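Long-range contact in putative beta-glucosidase (PDB 5WAB), which hydrolyses beta-glucosidic linkages as a glycoside hydrolase family 3 beta-glucosidase and probably also releases terminal arabinopyranose from ginsenoside Rb2: residues A[238-250]-A[268-281]. Numbering follows the deposited sequence.
Sequences DRVASLNAGLNLE and RIQPEQLDRMAQGM
Leu243 and Met277 lie side by side, their side chains running in opposing senses, where helix 239-245 crosses helix 271-281 at 79°, and around this pair the contact is most tightly filled. It is a case of how a helix-to-helix contact combines an apolar centre with side-chain amides that satisfy backbone carbonyls. Leu243 splits its two methyls: CD1 lies 3.8 Å from Met277 CB, while CD2 reaches Ile269 CD1 at 3.5 Å. A carbonyl in the last turn of the same helix does double duty, since Leu243 O accepts from Gly246 N within the Schellman turn and from Gln273 NE2 at 3.0 Å.

Beyond that turn the chain lies alongside strand 228-230, in the parallel sheet of the family 3 N-terminal domain, which belongs to the TIM-barrel clan, and the Asn248 side chain bridges strand and helix. Its OD1 accepts from Val229 N, whereas its ND2 donates to Met277 O (3.0 Å) almost straight, at 168°, on a lone pair in the carbonyl plane. A leucine in place of Asn248 would probably leave both the Met277 carbonyl and the Val229 amide without their side-chain partner. Met277, turned at its CB-CG bond (chi2 -66°), lays SD 3.5 Å from Asn248 CG. Next along the helix, Met281 CE rests against both methyls of Leu249, 3.9 Å from CD1.

The opposite end is looser and wetter. Asn244 ND2 donates to Arg268 O at 3.0 Å, and a water links Asn244 OD1 to Gln270 N at the helix N-cap. Exposed Arg268, salt-bridged to Asp266, merely brushes Val240 CG2 with its NH1.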
ATOM      1  N   ASP A 238     -15.213 -15.474 -19.281  1.00 27.99           N
ATOM      2  CA  ASP A 238     -15.138 -16.133 -20.582  1.00 27.12           C
ATOM      3  C   ASP A 238     -13.809 -16.872 -20.646  1.00 25.67           C
ATOM      4  O   ASP A 238     -12.758 -16.240 -20.792  1.00 25.94           O
ATOM      5  CB  ASP A 238     -15.252 -15.114 -21.719  1.00 26.11           C
ATOM      6  CG  ASP A 238     -15.605 -15.747 -23.048  1.00 26.26           C
ATOM      7  OD1 ASP A 238     -15.224 -16.913 -23.288  1.00 26.72           O
ATOM      8  OD2 ASP A 238     -16.261 -15.067 -23.861  1.00 27.28           O
ATOM      9  N   ARG A 239     -13.855 -18.204 -20.546  1.00 24.54           N
ATOM     10  CA  ARG A 239     -12.625 -18.990 -20.498  1.00 22.25           C
ATOM     11  C   ARG A 239     -11.746 -18.713 -21.711  1.00 21.20           C
ATOM     12  O   ARG A 239     -10.541 -18.478 -21.576  1.00 21.71           O
ATOM     13  CB  ARG A 239     -12.950 -20.478 -20.404  1.00 23.47           C
ATOM     14  CG  ARG A 239     -13.484 -20.935 -19.055  1.00 24.37           C
ATOM     15  CD  ARG A 239     -12.497 -20.675 -17.924  1.00 23.16           C
ATOM     16  NE  ARG A 239     -11.154 -21.186 -18.199  1.00 22.25           N
ATOM     17  CZ  ARG A 239     -10.760 -22.439 -17.984  1.00 22.87           C
ATOM     18  NH1 ARG A 239     -11.613 -23.336 -17.507  1.00 23.79           N
ATOM     19  NH2 ARG A 239      -9.511 -22.802 -18.258  1.00 21.69           N
ATOM     20  N   VAL A 240     -12.331 -18.749 -22.909  1.00 21.50           N
ATOM     21  CA  VAL A 240     -11.540 -18.561 -24.119  1.00 19.24           C
ATOM     22  C   VAL A 240     -11.030 -17.130 -24.209  1.00 19.16           C
ATOM     23  O   VAL A 240      -9.850 -16.894 -24.507  1.00 19.09           O
ATOM     24  CB  VAL A 240     -12.367 -18.945 -25.362  1.00 18.28           C
ATOM     25  CG1 VAL A 240     -11.549 -18.757 -26.628  1.00 16.75           C
ATOM     26  CG2 VAL A 240     -12.845 -20.368 -25.246  1.00 18.25           C
ATOM     27  N   ALA A 241     -11.896 -16.153 -23.927  1.00 19.76           N
ATOM     28  CA  ALA A 241     -11.487 -14.754 -24.029  1.00 19.82           C
ATOM     29  C   ALA A 241     -10.382 -14.423 -23.035  1.00 19.01           C
ATOM     30  O   ALA A 241      -9.423 -13.720 -23.377  1.00 17.98           O
ATOM     31  CB  ALA A 241     -12.690 -13.838 -23.821  1.00 21.54           C
ATOM     32  N   SER A 242     -10.490 -14.932 -21.805  1.00 18.95           N
ATOM     33  CA  SER A 242      -9.464 -14.660 -20.801  1.00 19.52           C
ATOM     34  C   SER A 242      -8.121 -15.250 -21.207  1.00 18.91           C
ATOM     35  O   SER A 242      -7.084 -14.590 -21.076  1.00 17.81           O
ATOM     36  CB  SER A 242      -9.896 -15.203 -19.437  1.00 20.22           C
ATOM     37  OG  SER A 242     -11.040 -14.521 -18.954  1.00 21.08           O
ATOM     38  N   LEU A 243      -8.116 -16.493 -21.695  1.00 18.72           N
ATOM     39  CA  LEU A 243      -6.861 -17.111 -22.098  1.00 19.23           C
ATOM     40  C   LEU A 243      -6.208 -16.335 -23.232  1.00 19.98           C
ATOM     41  O   LEU A 243      -4.989 -16.120 -23.226  1.00 19.76           O
ATOM     42  CB  LEU A 243      -7.091 -18.559 -22.523  1.00 23.60           C
ATOM     43  CG  LEU A 243      -5.786 -19.352 -22.614  1.00 24.39           C
ATOM     44  CD1 LEU A 243      -5.477 -20.036 -21.284  1.00 25.45           C
ATOM     45  CD2 LEU A 243      -5.813 -20.340 -23.758  1.00 25.27           C
ATOM     46  N   ASN A 244      -7.005 -15.898 -24.213  1.00 20.36           N
ATOM     47  CA  ASN A 244      -6.457 -15.129 -25.323  1.00 18.69           C
ATOM     48  C   ASN A 244      -5.956 -13.769 -24.866  1.00 18.20           C
ATOM     49  O   ASN A 244      -5.032 -13.218 -25.471  1.00 20.76           O
ATOM     50  CB  ASN A 244      -7.502 -14.971 -26.425  1.00 18.54           C
ATOM     51  CG  ASN A 244      -7.652 -16.223 -27.272  1.00 18.96           C
ATOM     52  OD1 ASN A 244      -6.723 -17.024 -27.385  1.00 20.43           O
ATOM     53  ND2 ASN A 244      -8.826 -16.400 -27.872  1.00 18.63           N
ATOM     54  N   ALA A 245      -6.535 -13.218 -23.803  1.00 16.78           N
ATOM     55  CA  ALA A 245      -6.071 -11.931 -23.305  1.00 17.68           C
ATOM     56  C   ALA A 245      -4.744 -12.042 -22.569  1.00 17.68           C
ATOM     57  O   ALA A 245      -4.041 -11.035 -22.434  1.00 17.03           O
ATOM     58  CB  ALA A 245      -7.125 -11.311 -22.383  1.00 17.69           C
ATOM     59  N   GLY A 246      -4.387 -13.234 -22.093  1.00 13.33           N
ATOM     60  CA  GLY A 246      -3.143 -13.418 -21.375  1.00 14.37           C
ATOM     61  C   GLY A 246      -3.312 -13.889 -19.944  1.00 15.63           C
ATOM     62  O   GLY A 246      -2.353 -13.894 -19.166  1.00 15.67           O
ATOM     63  N   LEU A 247      -4.523 -14.308 -19.587  1.00 16.39           N
ATOM     64  CA  LEU A 247      -4.791 -14.866 -18.266  1.00 17.74           C
ATOM     65  C   LEU A 247      -4.393 -16.338 -18.255  1.00 20.94           C
ATOM     66  O   LEU A 247      -4.996 -17.160 -18.955  1.00 25.84           O
ATOM     67  CB  LEU A 247      -6.263 -14.711 -17.905  1.00 16.36           C
ATOM     68  CG  LEU A 247      -6.561 -15.062 -16.450  1.00 17.45           C
ATOM     69  CD1 LEU A 247      -6.498 -13.804 -15.582  1.00 15.09           C
ATOM     70  CD2 LEU A 247      -7.901 -15.763 -16.337  1.00 18.86           C
ATOM     71  N   ASN A 248      -3.373 -16.678 -17.471  1.00 17.72           N
ATOM     72  CA  ASN A 248      -2.906 -18.058 -17.445  1.00 16.03           C
ATOM     73  C   ASN A 248      -3.830 -18.978 -16.661  1.00 18.51           C
ATOM     74  O   ASN A 248      -3.989 -20.146 -17.029  1.00 21.67           O
ATOM     75  CB  ASN A 248      -1.505 -18.124 -16.853  1.00 14.93           C
ATOM     76  CG  ASN A 248      -0.526 -17.258 -17.602  1.00 15.59           C
ATOM     77  OD1 ASN A 248      -0.549 -16.030 -17.486  1.00 15.37           O
ATOM     78  ND2 ASN A 248       0.335 -17.888 -18.391  1.00 15.46           N
ATOM     79  N   LEU A 249      -4.436 -18.493 -15.583  1.00 16.58           N
ATOM     80  CA  LEU A 249      -5.023 -19.376 -14.583  1.00 18.10           C
ATOM     81  C   LEU A 249      -6.387 -18.863 -14.148  1.00 20.00           C
ATOM     82  O   LEU A 249      -6.500 -17.745 -13.630  1.00 19.65           O
ATOM     83  CB  LEU A 249      -4.091 -19.497 -13.373  1.00 16.35           C
ATOM     84  CG  LEU A 249      -4.469 -20.462 -12.250  1.00 18.38           C
ATOM     85  CD1 LEU A 249      -4.365 -21.918 -12.688  1.00 18.13           C
ATOM     86  CD2 LEU A 249      -3.604 -20.198 -11.029  1.00 17.93           C
ATOM     87  N   GLU A 250      -7.409 -19.705 -14.305  1.00 20.86           N
ATOM     88  CA  GLU A 250      -8.728 -19.438 -13.747  1.00 20.38           C
ATOM     89  C   GLU A 250      -8.775 -19.962 -12.320  1.00 21.60           C
ATOM     90  O   GLU A 250      -8.424 -21.120 -12.067  1.00 21.78           O
ATOM     91  CB  GLU A 250      -9.832 -20.101 -14.572  1.00 19.76           C
ATOM     92  CG  GLU A 250     -11.234 -19.879 -13.996  1.00 20.16           C
ATOM     93  CD  GLU A 250     -12.226 -20.987 -14.344  1.00 21.56           C
ATOM     94  OE1 GLU A 250     -11.804 -22.152 -14.492  1.00 21.33           O
ATOM     95  OE2 GLU A 250     -13.436 -20.693 -14.463  1.00 21.39           O
ATOM     96  N   ARG A 268     -10.174 -21.021 -32.250  1.00 25.80           N
ATOM     97  CA  ARG A 268     -10.414 -19.841 -31.424  1.00 24.96           C
ATOM     98  C   ARG A 268      -9.233 -19.509 -30.524  1.00 24.14           C
ATOM     99  O   ARG A 268      -9.112 -18.363 -30.083  1.00 23.25           O
ATOM    100  CB  ARG A 268     -11.669 -20.021 -30.578  1.00 24.39           C
ATOM    101  CG  ARG A 268     -12.953 -19.832 -31.351  1.00 25.74           C
ATOM    102  CD  ARG A 268     -14.133 -20.123 -30.461  1.00 25.66           C
ATOM    103  NE  ARG A 268     -14.226 -21.547 -30.160  1.00 26.39           N
ATOM    104  CZ  ARG A 268     -14.842 -22.033 -29.091  1.00 26.36           C
ATOM    105  NH1 ARG A 268     -15.398 -21.208 -28.218  1.00 25.42           N
ATOM    106  NH2 ARG A 268     -14.886 -23.340 -28.884  1.00 27.29           N
ATOM    107  N   ILE A 269      -8.375 -20.485 -30.240  1.00 24.06           N
ATOM    108  CA  ILE A 269      -7.135 -20.276 -29.505  1.00 23.36           C
ATOM    109  C   ILE A 269      -6.003 -20.802 -30.374  1.00 26.06           C
ATOM    110  O   ILE A 269      -6.020 -21.973 -30.775  1.00 27.42           O
ATOM    111  CB  ILE A 269      -7.148 -20.990 -28.146  1.00 22.79           C
ATOM    112  CG1 ILE A 269      -8.291 -20.475 -27.269  1.00 20.44           C
ATOM    113  CG2 ILE A 269      -5.818 -20.810 -27.439  1.00 22.23           C
ATOM    114  CD1 ILE A 269      -8.425 -21.215 -25.972  1.00 17.58           C
ATOM    115  N   GLN A 270      -5.036 -19.939 -30.683  1.00 27.59           N
ATOM    116  CA  GLN A 270      -3.856 -20.391 -31.406  1.00 30.53           C
ATOM    117  C   GLN A 270      -3.070 -21.374 -30.543  1.00 28.42           C
ATOM    118  O   GLN A 270      -2.953 -21.177 -29.325  1.00 24.69           O
ATOM    119  CB  GLN A 270      -2.963 -19.218 -31.813  1.00 32.66           C
ATOM    120  CG  GLN A 270      -3.642 -18.168 -32.672  1.00 34.91           C
ATOM    121  CD  GLN A 270      -4.049 -18.695 -34.035  1.00 38.05           C
ATOM    122  OE1 GLN A 270      -3.221 -19.218 -34.781  1.00 39.90           O
ATOM    123  NE2 GLN A 270      -5.331 -18.570 -34.363  1.00 39.47           N
ATOM    124  N   PRO A 271      -2.550 -22.454 -31.132  1.00 28.78           N
ATOM    125  CA  PRO A 271      -1.737 -23.407 -30.356  1.00 28.76           C
ATOM    126  C   PRO A 271      -0.572 -22.762 -29.641  1.00 28.50           C
ATOM    127  O   PRO A 271      -0.190 -23.215 -28.555  1.00 28.06           O
ATOM    128  CB  PRO A 271      -1.262 -24.402 -31.424  1.00 30.82           C
ATOM    129  CG  PRO A 271      -2.330 -24.352 -32.466  1.00 31.80           C
ATOM    130  CD  PRO A 271      -2.792 -22.919 -32.507  1.00 29.88           C
ATOM    131  N   GLU A 272       0.005 -21.709 -30.218  1.00 30.38           N
ATOM    132  CA  GLU A 272       1.085 -20.995 -29.547  1.00 31.02           C
ATOM    133  C   GLU A 272       0.588 -20.308 -28.278  1.00 29.20           C
ATOM    134  O   GLU A 272       1.310 -20.245 -27.276  1.00 21.00           O
ATOM    135  CB  GLU A 272       1.711 -19.975 -30.497  1.00 33.13           C
ATOM    136  CG  GLU A 272       2.411 -20.576 -31.708  1.00 37.95           C
ATOM    137  CD  GLU A 272       1.447 -21.012 -32.806  1.00 39.44           C
ATOM    138  OE1 GLU A 272       0.230 -20.745 -32.680  1.00 36.66           O
ATOM    139  OE2 GLU A 272       1.915 -21.621 -33.798  1.00 42.51           O
ATOM    140  N   GLN A 273      -0.641 -19.783 -28.302  1.00 26.78           N
ATOM    141  CA  GLN A 273      -1.153 -19.065 -27.137  1.00 26.62           C
ATOM    142  C   GLN A 273      -1.409 -20.003 -25.966  1.00 28.11           C
ATOM    143  O   GLN A 273      -1.059 -19.682 -24.825  1.00 32.39           O
ATOM    144  CB  GLN A 273      -2.429 -18.302 -27.493  1.00 23.46           C
ATOM    145  CG  GLN A 273      -3.024 -17.518 -26.330  1.00 20.97           C
ATOM    146  CD  GLN A 273      -2.105 -16.411 -25.827  1.00 20.53           C
ATOM    147  OE1 GLN A 273      -1.153 -16.011 -26.501  1.00 21.05           O
ATOM    148  NE2 GLN A 273      -2.391 -15.911 -24.638  1.00 20.21           N
ATOM    149  N   LEU A 274      -2.012 -21.165 -26.223  1.00 25.05           N
ATOM    150  CA  LEU A 274      -2.214 -22.131 -25.147  1.00 24.00           C
ATOM    151  C   LEU A 274      -0.884 -22.651 -24.619  1.00 24.21           C
ATOM    152  O   LEU A 274      -0.718 -22.830 -23.406  1.00 21.27           O
ATOM    153  CB  LEU A 274      -3.081 -23.290 -25.633  1.00 19.19           C
ATOM    154  CG  LEU A 274      -3.338 -24.389 -24.598  1.00 19.67           C
ATOM    155  CD1 LEU A 274      -3.918 -23.819 -23.317  1.00 19.45           C
ATOM    156  CD2 LEU A 274      -4.251 -25.448 -25.175  1.00 20.63           C
ATOM    157  N   ASP A 275       0.072 -22.913 -25.515  1.00 25.85           N
ATOM    158  CA  ASP A 275       1.393 -23.350 -25.075  1.00 26.21           C
ATOM    159  C   ASP A 275       2.053 -22.297 -24.193  1.00 24.22           C
ATOM    160  O   ASP A 275       2.618 -22.628 -23.147  1.00 24.52           O
ATOM    161  CB  ASP A 275       2.263 -23.690 -26.285  1.00 28.14           C
ATOM    162  CG  ASP A 275       1.969 -25.077 -26.840  1.00 33.63           C
ATOM    163  OD1 ASP A 275       1.136 -25.786 -26.242  1.00 32.60           O
ATOM    164  OD2 ASP A 275       2.549 -25.452 -27.882  1.00 35.08           O
ATOM    165  N   ARG A 276       1.968 -21.022 -24.582  1.00 22.64           N
ATOM    166  CA  ARG A 276       2.548 -19.956 -23.766  1.00 22.69           C
ATOM    167  C   ARG A 276       1.879 -19.892 -22.398  1.00 21.36           C
ATOM    168  O   ARG A 276       2.556 -19.839 -21.365  1.00 21.48           O
ATOM    169  CB  ARG A 276       2.426 -18.613 -24.491  1.00 23.78           C
ATOM    170  CG  ARG A 276       3.525 -18.354 -25.506  1.00 27.58           C
ATOM    171  CD  ARG A 276       3.375 -17.009 -26.198  1.00 29.24           C
ATOM    172  NE  ARG A 276       2.149 -16.975 -26.996  1.00 31.90           N
ATOM    173  CZ  ARG A 276       1.897 -16.107 -27.972  1.00 33.71           C
ATOM    174  NH1 ARG A 276       2.794 -15.183 -28.298  1.00 35.13           N
ATOM    175  NH2 ARG A 276       0.745 -16.163 -28.629  1.00 32.59           N
ATOM    176  N   MET A 277       0.545 -19.919 -22.374  1.00 20.46           N
ATOM    177  CA  MET A 277      -0.185 -19.825 -21.114  1.00 19.08           C
ATOM    178  C   MET A 277       0.078 -21.022 -20.213  1.00 19.61           C
ATOM    179  O   MET A 277       0.303 -20.858 -19.009  1.00 17.74           O
ATOM    180  CB  MET A 277      -1.680 -19.683 -21.399  1.00 16.45           C
ATOM    181  CG  MET A 277      -2.072 -18.350 -22.008  1.00 19.39           C
ATOM    182  SD  MET A 277      -1.799 -16.975 -20.856  1.00 19.99           S
ATOM    183  CE  MET A 277      -0.236 -16.302 -21.407  1.00 20.04           C
ATOM    184  N   ALA A 278       0.065 -22.236 -20.779  1.00 21.66           N
ATOM    185  CA  ALA A 278       0.250 -23.445 -19.979  1.00 20.01           C
ATOM    186  C   ALA A 278       1.702 -23.625 -19.556  1.00 22.74           C
ATOM    187  O   ALA A 278       1.976 -24.092 -18.445  1.00 23.53           O
ATOM    188  CB  ALA A 278      -0.232 -24.669 -20.758  1.00 20.54           C
ATOM    189  N   GLN A 279       2.649 -23.286 -20.435  1.00 23.73           N
ATOM    190  CA  GLN A 279       4.057 -23.397 -20.071  1.00 24.72           C
ATOM    191  C   GLN A 279       4.392 -22.486 -18.903  1.00 24.35           C
ATOM    192  O   GLN A 279       5.180 -22.853 -18.025  1.00 24.93           O
ATOM    193  CB  GLN A 279       4.945 -23.069 -21.273  1.00 24.73           C
ATOM    194  CG  GLN A 279       6.442 -23.118 -20.985  1.00 27.76           C
ATOM    195  CD  GLN A 279       6.909 -24.486 -20.523  1.00 29.77           C
ATOM    196  OE1 GLN A 279       6.504 -25.517 -21.063  1.00 30.53           O
ATOM    197  NE2 GLN A 279       7.767 -24.501 -19.514  1.00 30.40           N
ATOM    198  N   GLY A 280       3.785 -21.301 -18.867  1.00 23.32           N
ATOM    199  CA  GLY A 280       3.987 -20.422 -17.730  1.00 23.24           C
ATOM    200  C   GLY A 280       3.587 -21.078 -16.425  1.00 24.89           C
ATOM    201  O   GLY A 280       4.265 -20.919 -15.406  1.00 25.08           O
ATOM    202  N   MET A 281       2.497 -21.853 -16.448  1.00 20.48           N
ATOM    203  CA  MET A 281       2.070 -22.569 -15.250  1.00 19.81           C
ATOM    204  C   MET A 281       3.064 -23.659 -14.878  1.00 20.81           C
ATOM    205  O   MET A 281       3.238 -23.951 -13.688  1.00 20.17           O
ATOM    206  CB  MET A 281       0.679 -23.158 -15.457  1.00 19.15           C
ATOM    207  CG  MET A 281      -0.406 -22.112 -15.643  1.00 20.30           C
ATOM    208  SD  MET A 281      -0.324 -20.767 -14.439  1.00 20.20           S
ATOM    209  CE  MET A 281      -0.503 -21.660 -12.889  1.00 20.92           C
TER
HETATM  210  O   HOH W   1      -4.769 -17.232 -29.388  1.00 20.63           O